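Local coordinates for uncharacterized protein (Nostoc punctiforme, PDB 2QDR) that is of unknown function but has a double-stranded beta-helix (cupin) fold and is a putative dioxygenase, at residues A[247-252]-A[271-276]. Residues are numbered along the deposited sequence; the frame is centred on the assembly and turned at random.
Sequences GYCDVG and PRHITD
The ring of Y248 lies over T275, whose OG1 sits above the ring centre. CG of Y248 stands between the backbone N and the carbonyl carbon (chi1 82°); from there the ring extends over T275. Its OH accepts a hydrogen bond from D276 N at 2.9 Å, nearly straight at 164°. T275 OG1 in turn donates to Y248 O at 2.8 Å, reaching that oxygen from above the carbonyl plane. An alanine in place of Y248 would probably leave D276 N without this acceptor and open a gap over T275.

On the face that bears V251 and H273, V251 CG2 packs over the H273 ring, 4.0 Å from the ring centroid and offset toward the rim. C249 SG meets the edge of the same ring, 3.7 Å from H273 CD2. H273 NE2 is modelled with a covalent link to an unknown ligand, probably from the crystallisation liquor. V251 CG2 also touches P271 CD.

The backbones hold the frame. D250 and I274 form an antiparallel hydrogen-bonded pair, with D250 N to I274 O at 2.7 Å and I274 N to D250 O at 2.8 Å. G252 N adds a bond to R272 O.

Further out, R255 makes a salt bridge to D250 and a cation-pi contact with Y248. D276 pairs with K131 of a second subunit. This is antiparallel strand pairing within a sheet of the double-stranded beta-helix, the cupin fold.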
ATOM      1  N   GLY A 247      14.145  13.337  27.875  1.00 61.74           N
ATOM      2  CA  GLY A 247      15.001  13.820  26.791  1.00 61.36           C
ATOM      3  C   GLY A 247      15.011  15.328  26.704  1.00 61.52           C
ATOM      4  O   GLY A 247      14.797  16.004  27.717  1.00 60.44           O
ATOM      5  N   TYR A 248      15.281  15.852  25.506  1.00 62.09           N
ATOM      6  CA  TYR A 248      15.299  17.301  25.300  1.00 62.67           C
ATOM      7  C   TYR A 248      14.987  17.711  23.887  1.00 62.72           C
ATOM      8  O   TYR A 248      14.963  16.895  22.979  1.00 63.25           O
ATOM      9  CB  TYR A 248      16.680  17.918  25.618  1.00 62.17           C
ATOM     10  CG  TYR A 248      17.744  17.822  24.516  1.00 61.93           C
ATOM     11  CD1 TYR A 248      18.594  16.719  24.422  1.00 59.34           C
ATOM     12  CD2 TYR A 248      17.929  18.868  23.596  1.00 59.47           C
ATOM     13  CE1 TYR A 248      19.565  16.649  23.436  1.00 56.41           C
ATOM     14  CE2 TYR A 248      18.891  18.788  22.603  1.00 60.81           C
ATOM     15  CZ  TYR A 248      19.707  17.673  22.534  1.00 59.82           C
ATOM     16  OH  TYR A 248      20.677  17.569  21.571  1.00 59.78           O
ATOM     17  N   CYS A 249      14.784  19.010  23.728  1.00 63.44           N
ATOM     18  CA  CYS A 249      14.566  19.609  22.419  1.00 62.95           C
ATOM     19  C   CYS A 249      14.915  21.087  22.455  1.00 62.27           C
ATOM     20  O   CYS A 249      14.315  21.859  23.203  1.00 62.72           O
ATOM     21  CB  CYS A 249      13.147  19.429  21.913  1.00 63.08           C
ATOM     22  SG  CYS A 249      12.982  20.120  20.254  1.00 66.52           S
ATOM     23  N   ASP A 250      15.933  21.454  21.680  1.00 62.86           N
ATOM     24  CA  ASP A 250      16.364  22.834  21.569  1.00 62.49           C
ATOM     25  C   ASP A 250      15.375  23.478  20.637  1.00 62.39           C
ATOM     26  O   ASP A 250      15.084  22.914  19.598  1.00 60.84           O
ATOM     27  CB  ASP A 250      17.780  22.982  20.993  1.00 61.48           C
ATOM     28  CG  ASP A 250      18.850  22.369  21.875  1.00 60.55           C
ATOM     29  OD1 ASP A 250      18.619  22.190  23.077  1.00 62.93           O
ATOM     30  OD2 ASP A 250      19.949  22.091  21.374  1.00 56.73           O
ATOM     31  N   VAL A 251      14.806  24.602  21.047  1.00 63.66           N
ATOM     32  CA  VAL A 251      13.876  25.356  20.217  1.00 64.06           C
ATOM     33  C   VAL A 251      14.451  26.780  20.284  1.00 63.79           C
ATOM     34  O   VAL A 251      14.273  27.504  21.262  1.00 64.31           O
ATOM     35  CB  VAL A 251      12.385  25.162  20.619  1.00 64.54           C
ATOM     36  CG1 VAL A 251      12.156  25.297  22.129  1.00 70.41           C
ATOM     37  CG2 VAL A 251      11.503  26.112  19.821  1.00 65.48           C
ATOM     38  N   GLY A 252      15.212  27.133  19.247  1.00 63.59           N
ATOM     39  CA  GLY A 252      15.880  28.414  19.174  1.00 63.34           C
ATOM     40  C   GLY A 252      17.083  28.232  20.067  1.00 63.20           C
ATOM     41  O   GLY A 252      17.746  27.206  19.993  1.00 63.55           O
ATOM     42  N   PRO A 271      10.535  28.928  16.882  1.00 62.51           N
ATOM     43  CA  PRO A 271      11.843  28.750  16.247  1.00 62.09           C
ATOM     44  C   PRO A 271      12.138  27.318  15.821  1.00 61.91           C
ATOM     45  O   PRO A 271      11.354  26.412  16.074  1.00 62.45           O
ATOM     46  CB  PRO A 271      12.834  29.144  17.357  1.00 62.90           C
ATOM     47  CG  PRO A 271      12.052  29.943  18.335  1.00 61.89           C
ATOM     48  CD  PRO A 271      10.679  29.393  18.282  1.00 62.91           C
ATOM     49  N   ARG A 272      13.287  27.137  15.189  1.00 61.79           N
ATOM     50  CA  ARG A 272      13.726  25.842  14.710  1.00 61.80           C
ATOM     51  C   ARG A 272      13.909  24.888  15.883  1.00 62.02           C
ATOM     52  O   ARG A 272      14.390  25.302  16.928  1.00 62.01           O
ATOM     53  CB  ARG A 272      15.040  26.030  13.974  1.00 61.23           C
ATOM     54  CG  ARG A 272      15.618  24.838  13.258  1.00 63.00           C
ATOM     55  CD  ARG A 272      16.931  25.262  12.589  1.00 63.29           C
ATOM     56  NE  ARG A 272      17.385  24.303  11.595  1.00 66.50           N
ATOM     57  CZ  ARG A 272      18.470  24.422  10.821  1.00 67.11           C
ATOM     58  NH1 ARG A 272      19.288  25.467  10.909  1.00 67.70           N
ATOM     59  NH2 ARG A 272      18.750  23.471   9.944  1.00 70.92           N
ATOM     60  N   HIS A 273      13.501  23.633  15.702  1.00 62.40           N
ATOM     61  CA  HIS A 273      13.603  22.579  16.706  1.00 62.80           C
ATOM     62  C   HIS A 273      14.728  21.631  16.361  1.00 61.64           C
ATOM     63  O   HIS A 273      14.757  21.100  15.248  1.00 61.45           O
ATOM     64  CB  HIS A 273      12.339  21.745  16.772  1.00 64.39           C
ATOM     65  CG  HIS A 273      11.160  22.440  17.375  1.00 68.28           C
ATOM     66  ND1 HIS A 273      10.546  23.533  16.798  1.00 71.06           N
ATOM     67  CD2 HIS A 273      10.417  22.122  18.462  1.00 71.95           C
ATOM     68  CE1 HIS A 273       9.508  23.893  17.535  1.00 72.96           C
ATOM     69  NE2 HIS A 273       9.403  23.047  18.545  1.00 79.69           N
ATOM     70  N   ILE A 274      15.649  21.410  17.300  1.00 61.41           N
ATOM     71  CA  ILE A 274      16.768  20.488  17.083  1.00 61.98           C
ATOM     72  C   ILE A 274      17.014  19.675  18.355  1.00 61.69           C
ATOM     73  O   ILE A 274      16.939  20.206  19.456  1.00 60.31           O
ATOM     74  CB  ILE A 274      18.091  21.199  16.643  1.00 62.36           C
ATOM     75  CG1 ILE A 274      17.853  22.198  15.487  1.00 66.13           C
ATOM     76  CG2 ILE A 274      19.171  20.146  16.265  1.00 62.41           C
ATOM     77  CD1 ILE A 274      19.112  22.928  14.950  1.00 62.38           C
ATOM     78  N   THR A 275      17.288  18.380  18.184  1.00 62.31           N
ATOM     79  CA  THR A 275      17.602  17.476  19.298  1.00 62.13           C
ATOM     80  C   THR A 275      18.353  16.244  18.799  1.00 62.21           C
ATOM     81  O   THR A 275      17.866  15.519  17.939  1.00 63.32           O
ATOM     82  CB  THR A 275      16.365  17.051  20.126  1.00 62.13           C
ATOM     83  OG1 THR A 275      16.747  15.994  21.017  1.00 63.63           O
ATOM     84  CG2 THR A 275      15.215  16.560  19.275  1.00 63.54           C
ATOM     85  N   ASP A 276      19.560  16.054  19.322  1.00 62.13           N
ATOM     86  CA  ASP A 276      20.396  14.921  18.961  1.00 62.06           C
ATOM     87  C   ASP A 276      20.001  13.671  19.737  1.00 62.36           C
ATOM     88  O   ASP A 276      20.287  12.575  19.282  1.00 62.92           O
ATOM     89  CB  ASP A 276      21.875  15.237  19.207  1.00 61.82           C
ATOM     90  CG  ASP A 276      22.404  16.357  18.320  1.00 62.17           C
ATOM     91  OD1 ASP A 276      21.874  16.590  17.207  1.00 65.51           O
ATOM     92  OD2 ASP A 276      23.393  16.985  18.729  1.00 62.62           O
TER